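Local structure of MutT/nudix family protein (Shewanella oneidensis, 3GZ5) at residues Q151-L156 / E184-K189; V182-V185 / P190-G193. The protein probably acts as an ADP-ribose-dependent transcriptional regulator of NAD metabolism, joining a nudix domain to a DNA-binding winged-helix domain. One frame throughout, in Å; residues are numbered along the deposited sequence.

Contact 1. Residues Q151-L156 / E184-K189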
ATOM      1  N   GLN B 151       3.988  -0.118  11.769  1.00 46.14           N
ATOM      2  CA  GLN B 151       3.199  -0.166  10.555  1.00 45.39           C
ATOM      3  C   GLN B 151       3.411  -1.496   9.781  1.00 44.26           C
ATOM      4  O   GLN B 151       2.449  -2.130   9.351  1.00 43.48           O
ATOM      5  CB  GLN B 151       3.499   1.055   9.688  1.00 46.46           C
ATOM      6  CG  GLN B 151       2.382   1.389   8.710  1.00 50.30           C
ATOM      7  CD  GLN B 151       2.513   2.771   8.082  1.00 55.28           C
ATOM      8  OE1 GLN B 151       3.161   3.681   8.633  1.00 56.49           O
ATOM      9  NE2 GLN B 151       1.886   2.937   6.917  1.00 55.13           N
ATOM     10  N   ALA B 152       4.668  -1.906   9.618  1.00 42.62           N
ATOM     11  CA  ALA B 152       4.985  -3.181   8.967  1.00 42.33           C
ATOM     12  C   ALA B 152       4.327  -4.350   9.703  1.00 42.00           C
ATOM     13  O   ALA B 152       3.731  -5.220   9.078  1.00 41.20           O
ATOM     14  CB  ALA B 152       6.498  -3.378   8.877  1.00 40.50           C
ATOM     15  N   ARG B 153       4.456  -4.353  11.034  1.00 42.55           N
ATOM     16  CA  ARG B 153       3.898  -5.399  11.892  1.00 43.41           C
ATOM     17  C   ARG B 153       2.371  -5.509  11.779  1.00 43.56           C
ATOM     18  O   ARG B 153       1.811  -6.614  11.809  1.00 43.47           O
ATOM     19  CB  ARG B 153       4.343  -5.193  13.352  1.00 43.41           C
ATOM     20  CG  ARG B 153       3.704  -6.158  14.378  1.00 44.89           C
ATOM     21  CD  ARG B 153       4.105  -7.612  14.165  1.00 47.70           C
ATOM     22  NE  ARG B 153       3.496  -8.481  15.182  1.00 48.55           N
ATOM     23  CZ  ARG B 153       2.232  -8.899  15.161  1.00 49.33           C
ATOM     24  NH1 ARG B 153       1.408  -8.547  14.166  1.00 48.61           N
ATOM     25  NH2 ARG B 153       1.794  -9.683  16.130  1.00 49.42           N
ATOM     26  N   GLU B 154       1.716  -4.356  11.660  1.00 44.02           N
ATOM     27  CA  GLU B 154       0.292  -4.247  11.443  1.00 45.36           C
ATOM     28  C   GLU B 154      -0.155  -4.724  10.052  1.00 45.49           C
ATOM     29  O   GLU B 154      -1.227  -5.340   9.896  1.00 45.59           O
ATOM     30  CB  GLU B 154      -0.093  -2.793  11.552  1.00 46.50           C
ATOM     31  CG  GLU B 154      -0.409  -2.295  12.908  1.00 51.37           C
ATOM     32  CD  GLU B 154      -1.249  -1.053  12.783  1.00 58.14           C
ATOM     33  OE1 GLU B 154      -2.426  -1.097  13.208  1.00 62.14           O
ATOM     34  OE2 GLU B 154      -0.754  -0.054  12.196  1.00 60.32           O
ATOM     35  N   ARG B 155       0.621  -4.398   9.022  1.00 45.26           N
ATOM     36  CA  ARG B 155       0.301  -4.963   7.710  1.00 45.03           C
ATOM     37  C   ARG B 155       0.489  -6.476   7.673  1.00 43.85           C
ATOM     38  O   ARG B 155      -0.278  -7.156   7.053  1.00 43.23           O
ATOM     39  CB  ARG B 155       1.017  -4.291   6.528  1.00 45.74           C
ATOM     40  CG  ARG B 155       0.215  -4.635   5.213  1.00 46.84           C
ATOM     41  CD  ARG B 155       0.717  -4.008   3.988  1.00 49.64           C
ATOM     42  NE  ARG B 155       2.108  -4.394   3.755  1.00 54.87           N
ATOM     43  CZ  ARG B 155       2.843  -3.935   2.744  1.00 53.62           C
ATOM     44  NH1 ARG B 155       4.113  -4.316   2.628  1.00 51.56           N
ATOM     45  NH2 ARG B 155       2.298  -3.089   1.862  1.00 51.71           N
ATOM     46  N   LEU B 156       1.493  -6.986   8.370  1.00 44.31           N
ATOM     47  CA  LEU B 156       1.675  -8.430   8.527  1.00 44.91           C
ATOM     48  C   LEU B 156       0.463  -9.139   9.146  1.00 44.97           C
ATOM     49  O   LEU B 156       0.087 -10.238   8.724  1.00 44.91           O
ATOM     50  CB  LEU B 156       2.898  -8.725   9.381  1.00 45.30           C
ATOM     51  CG  LEU B 156       4.262  -8.703   8.731  1.00 45.20           C
ATOM     52  CD1 LEU B 156       5.061  -9.770   9.457  1.00 46.62           C
ATOM     53  CD2 LEU B 156       4.173  -9.009   7.271  1.00 46.42           C
ATOM     54  N   GLU B 184      -0.898 -17.505  13.906  1.00 48.32           N
ATOM     55  CA  GLU B 184      -1.353 -17.268  15.281  1.00 48.73           C
ATOM     56  C   GLU B 184      -0.498 -16.204  15.982  1.00 48.98           C
ATOM     57  O   GLU B 184      -1.035 -15.308  16.609  1.00 49.38           O
ATOM     58  CB  GLU B 184      -1.384 -18.575  16.091  1.00 48.49           C
ATOM     59  CG  GLU B 184      -2.482 -19.519  15.640  1.00 48.60           C
ATOM     60  CD  GLU B 184      -2.429 -20.899  16.290  1.00 49.82           C
ATOM     61  OE1 GLU B 184      -3.397 -21.663  16.118  1.00 50.85           O
ATOM     62  OE2 GLU B 184      -1.437 -21.233  16.968  1.00 51.66           O
ATOM     63  N   VAL B 185       0.823 -16.276  15.847  1.00 49.57           N
ATOM     64  CA  VAL B 185       1.702 -15.256  16.437  1.00 49.97           C
ATOM     65  C   VAL B 185       1.341 -13.853  15.925  1.00 50.62           C
ATOM     66  O   VAL B 185       1.351 -12.887  16.695  1.00 50.31           O
ATOM     67  CB  VAL B 185       3.202 -15.553  16.173  1.00 50.09           C
ATOM     68  CG1 VAL B 185       4.109 -14.432  16.717  1.00 49.77           C
ATOM     69  CG2 VAL B 185       3.591 -16.880  16.795  1.00 50.57           C
ATOM     70  N   LEU B 186       1.023 -13.754  14.632  1.00 50.98           N
ATOM     71  CA  LEU B 186       0.751 -12.460  13.990  1.00 51.72           C
ATOM     72  C   LEU B 186      -0.599 -11.897  14.392  1.00 52.28           C
ATOM     73  O   LEU B 186      -0.757 -10.691  14.514  1.00 51.60           O
ATOM     74  CB  LEU B 186       0.843 -12.558  12.463  1.00 50.94           C
ATOM     75  CG  LEU B 186       2.271 -12.691  11.943  1.00 51.57           C
ATOM     76  CD1 LEU B 186       2.294 -13.064  10.449  1.00 48.33           C
ATOM     77  CD2 LEU B 186       3.035 -11.397  12.205  1.00 49.80           C
ATOM     78  N   LEU B 187      -1.572 -12.782  14.573  1.00 53.37           N
ATOM     79  CA  LEU B 187      -2.910 -12.363  14.967  1.00 54.94           C
ATOM     80  C   LEU B 187      -3.011 -12.238  16.489  1.00 56.15           C
ATOM     81  O   LEU B 187      -3.980 -11.678  17.008  1.00 56.31           O
ATOM     82  CB  LEU B 187      -3.985 -13.300  14.393  1.00 54.02           C
ATOM     83  CG  LEU B 187      -4.041 -13.421  12.863  1.00 54.19           C
ATOM     84  CD1 LEU B 187      -5.171 -14.360  12.423  1.00 54.91           C
ATOM     85  CD2 LEU B 187      -4.208 -12.075  12.212  1.00 52.87           C
ATOM     86  N   GLY B 188      -1.993 -12.747  17.178  1.00 57.86           N
ATOM     87  CA  GLY B 188      -1.921 -12.746  18.643  1.00 60.16           C
ATOM     88  C   GLY B 188      -2.969 -13.630  19.298  1.00 61.72           C
ATOM     89  O   GLY B 188      -3.237 -13.511  20.501  1.00 61.92           O
ATOM     90  N   LYS B 189      -3.520 -14.550  18.508  1.00 62.94           N
ATOM     91  CA  LYS B 189      -4.760 -15.232  18.833  1.00 64.20           C
ATOM     92  C   LYS B 189      -4.686 -16.664  18.311  1.00 64.87           C
ATOM     93  O   LYS B 189      -4.413 -16.861  17.128  1.00 65.02           O
ATOM     94  CB  LYS B 189      -5.907 -14.502  18.128  1.00 64.12           C
ATOM     95  CG  LYS B 189      -7.296 -14.819  18.628  1.00 65.02           C
ATOM     96  CD  LYS B 189      -8.367 -14.457  17.592  1.00 66.56           C
ATOM     97  CE  LYS B 189      -8.228 -13.023  17.097  1.00 67.85           C
ATOM     98  NZ  LYS B 189      -9.408 -12.577  16.288  1.00 68.47           N
TER
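Arg153 of helix 145-162 grips the backbone carbonyl of Leu186, in the last turn of helix 176-187, with the end of its guanidinium. Both terminal nitrogens bond to the same oxygen. Arg153 NH1 lies 3.1 Å from Leu186 O, in the carbonyl plane and on a lone pair. Arg153 NH2 lies 3.2 Å from Leu186 O but comes from above that plane. Neither bond is straight, with N-H...O angles of 141° and 137°. The chain of Arg153 starts with CG opposite the backbone N and then bends at chi2 (65°), which brings its end nearer the other helix. Leu186 lies at the helix end, where the chain leaves helical geometry at Gly188. The residue four places on, Pro190, has no N-H to offer. The arginine supplies two donors here, and its positive charge probably suits the negative end of the helix dipole. Thr157 OG1 is also hydrogen-bonded to Leu186 O.

The apolar part centres on Leu186 CD2. This methyl sits over one face of the guanidinium, towards its rim, 3.8 Å from Arg153 NH1. It also meets Leu156 CD1 at 3.8 Å and Leu156 CB at 3.9 Å. Leu156 and Leu186 are both buried, and Leu186 CD2 links this leucine pair to the arginine.

The chain turns away just after this point. Gly188, with positive phi, is the C-prime residue of a Schellman motif. Lys189 N bonds to Glu184 O at 3.2 Å, and Gly188 N makes a weak bond to Val185 O.

Strands of the mixed sheet border the contact. Leu156 touches Phe30 and Val185 touches Tyr32 on strand 22-33, while Arg153, Val185 and Leu186 all reach Leu37 on strand 36-43. The contact thus joins helix 176-187 of the winged-helix region to helix 145-162 beside the nudix sheet.

Contact 2. Residues V182-V185 / P190-G193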
ATOM      1  N   VAL B 182       2.801 -19.522  12.930  1.00 49.44           N
ATOM      2  CA  VAL B 182       3.233 -18.178  12.515  1.00 48.92           C
ATOM      3  C   VAL B 182       2.041 -17.247  12.355  1.00 48.04           C
ATOM      4  O   VAL B 182       2.132 -16.089  12.752  1.00 48.84           O
ATOM      5  CB  VAL B 182       4.054 -18.137  11.192  1.00 48.31           C
ATOM      6  CG1 VAL B 182       4.654 -16.747  11.030  1.00 49.52           C
ATOM      7  CG2 VAL B 182       5.169 -19.138  11.210  1.00 48.74           C
ATOM      8  N   HIS B 183       0.954 -17.733  11.755  1.00 47.18           N
ATOM      9  CA  HIS B 183      -0.260 -16.913  11.602  1.00 47.84           C
ATOM     10  C   HIS B 183      -0.868 -16.537  12.984  1.00 48.06           C
ATOM     11  O   HIS B 183      -1.306 -15.396  13.193  1.00 48.06           O
ATOM     12  CB  HIS B 183      -1.326 -17.619  10.744  1.00 47.35           C
ATOM     13  CG  HIS B 183      -1.035 -17.635   9.267  1.00 47.16           C
ATOM     14  ND1 HIS B 183      -1.836 -16.999   8.343  1.00 44.73           N
ATOM     15  CD2 HIS B 183      -0.064 -18.253   8.552  1.00 47.17           C
ATOM     16  CE1 HIS B 183      -1.366 -17.207   7.126  1.00 44.75           C
ATOM     17  NE2 HIS B 183      -0.291 -17.966   7.224  1.00 46.31           N
ATOM     18  N   GLU B 184      -0.898 -17.505  13.906  1.00 48.32           N
ATOM     19  CA  GLU B 184      -1.353 -17.268  15.281  1.00 48.73           C
ATOM     20  C   GLU B 184      -0.498 -16.204  15.982  1.00 48.98           C
ATOM     21  O   GLU B 184      -1.035 -15.308  16.609  1.00 49.38           O
ATOM     22  CB  GLU B 184      -1.384 -18.575  16.091  1.00 48.49           C
ATOM     23  CG  GLU B 184      -2.482 -19.519  15.640  1.00 48.60           C
ATOM     24  CD  GLU B 184      -2.429 -20.899  16.290  1.00 49.82           C
ATOM     25  OE1 GLU B 184      -3.397 -21.663  16.118  1.00 50.85           O
ATOM     26  OE2 GLU B 184      -1.437 -21.233  16.968  1.00 51.66           O
ATOM     27  N   VAL B 185       0.823 -16.276  15.847  1.00 49.57           N
ATOM     28  CA  VAL B 185       1.702 -15.256  16.437  1.00 49.97           C
ATOM     29  C   VAL B 185       1.341 -13.853  15.925  1.00 50.62           C
ATOM     30  O   VAL B 185       1.351 -12.887  16.695  1.00 50.31           O
ATOM     31  CB  VAL B 185       3.202 -15.553  16.173  1.00 50.09           C
ATOM     32  CG1 VAL B 185       4.109 -14.432  16.717  1.00 49.77           C
ATOM     33  CG2 VAL B 185       3.591 -16.880  16.795  1.00 50.57           C
ATOM     34  N   PRO B 190      -4.903 -17.667  19.184  1.00 65.40           N
ATOM     35  CA  PRO B 190      -5.026 -19.040  18.687  1.00 65.71           C
ATOM     36  C   PRO B 190      -6.041 -19.085  17.561  1.00 65.63           C
ATOM     37  O   PRO B 190      -7.043 -18.382  17.617  1.00 65.83           O
ATOM     38  CB  PRO B 190      -5.548 -19.815  19.904  1.00 65.57           C
ATOM     39  CG  PRO B 190      -5.014 -19.064  21.074  1.00 66.16           C
ATOM     40  CD  PRO B 190      -4.997 -17.603  20.658  1.00 65.83           C
ATOM     41  N   ILE B 191      -5.767 -19.869  16.525  1.00 66.05           N
ATOM     42  CA  ILE B 191      -6.715 -19.965  15.413  1.00 66.46           C
ATOM     43  C   ILE B 191      -7.242 -21.384  15.248  1.00 66.61           C
ATOM     44  O   ILE B 191      -6.731 -22.333  15.846  1.00 66.33           O
ATOM     45  CB  ILE B 191      -6.175 -19.375  14.059  1.00 66.59           C
ATOM     46  CG1 ILE B 191      -5.091 -20.265  13.444  1.00 66.89           C
ATOM     47  CG2 ILE B 191      -5.699 -17.926  14.235  1.00 65.97           C
ATOM     48  CD1 ILE B 191      -4.677 -19.861  12.029  1.00 66.34           C
ATOM     49  N   GLN B 192      -8.270 -21.499  14.423  1.00 67.04           N
ATOM     50  CA  GLN B 192      -9.076 -22.690  14.310  1.00 67.82           C
ATOM     51  C   GLN B 192      -8.492 -23.681  13.276  1.00 67.73           C
ATOM     52  O   GLN B 192      -8.792 -23.622  12.081  1.00 67.80           O
ATOM     53  CB  GLN B 192     -10.541 -22.283  14.036  1.00 68.25           C
ATOM     54  CG  GLN B 192     -10.753 -21.224  12.902  1.00 69.79           C
ATOM     55  CD  GLN B 192     -10.482 -19.749  13.293  1.00 71.66           C
ATOM     56  OE1 GLN B 192      -9.740 -19.452  14.231  1.00 72.52           O
ATOM     57  NE2 GLN B 192     -11.085 -18.825  12.543  1.00 72.34           N
ATOM     58  N   GLY B 193      -7.655 -24.595  13.767  1.00 67.56           N
ATOM     59  CA  GLY B 193      -6.886 -25.527  12.924  1.00 67.41           C
ATOM     60  C   GLY B 193      -7.525 -26.118  11.672  1.00 67.04           C
ATOM     61  O   GLY B 193      -6.874 -26.242  10.628  1.00 66.92           O
TER
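In the helix-turn-helix part of the winged-helix domain, Glu184 of helix 176-187 is tied to Ile191, in the loop that leads to helix 193-203. The tie is a hydrogen bond from Ile191 N to Glu184 OE1, 3.0 Å long and nearly straight at 167°. The N-H meets the oxygen from above the carboxylate plane, 43° out of it. Glu184 CG lies beside the backbone N (chi1 -70°), and the chain runs extended from there to the loop.

The same side chain also packs against the isoleucine. Glu184 CG and Ile191 CG1 are 3.5 Å apart, and Glu184 CG lies 3.9 Å from Ile191 CG2. The two branches of Ile191 thus both border the aliphatic part of the glutamate, and the two side chains cross at a slant. Further out, Ile191 CD1 approaches His183 CB at 4.2 Å. Pro190 adds a looser touch, with its carbonyl carbon 4.0 Å from Glu184 OE1.

Glu184 OE1 has a second partner, Gln180 NE2, one turn earlier on the same helix. Two donors therefore hold this oxygen and are likely to restrain the carboxylate. An alanine at Glu184 removes the acceptor of Ile191 N and the CG that packs on Ile191 CG1, and this would probably leave the loop freer to move.

The ring of His183 has partners of its own: ND1 bonds to Ala160 O, and Phe196 meets it edge-to-face. The loop ends with Gln192 at the N-cap position of helix 193-203. A helix, a short turn and a second helix, followed by the hairpin of strands 206-213 and 220-225, are the mark of the winged-helix fold. Helix 193-203 is then probably the DNA-recognition helix.

In the fold
The two contacts lie at successive points of one path, with centres about 11 Å apart. Both use helix 176-187 and share Glu184 and Val185. Contact 1 holds the end of that helix to helix 145-162, close to the nudix sheet. Contact 2 holds the following loop to the helix's flank. Glu184 serves both places: its backbone O takes part in the helix cap, and its OE1 reaches the loop. The centre of contact 1 lies about 11 Å and that of contact 2 about 18 Å from the centre of the chain, so the path leads outward. The sodium ion is bound elsewhere, at Ile122, Val125 and Val128.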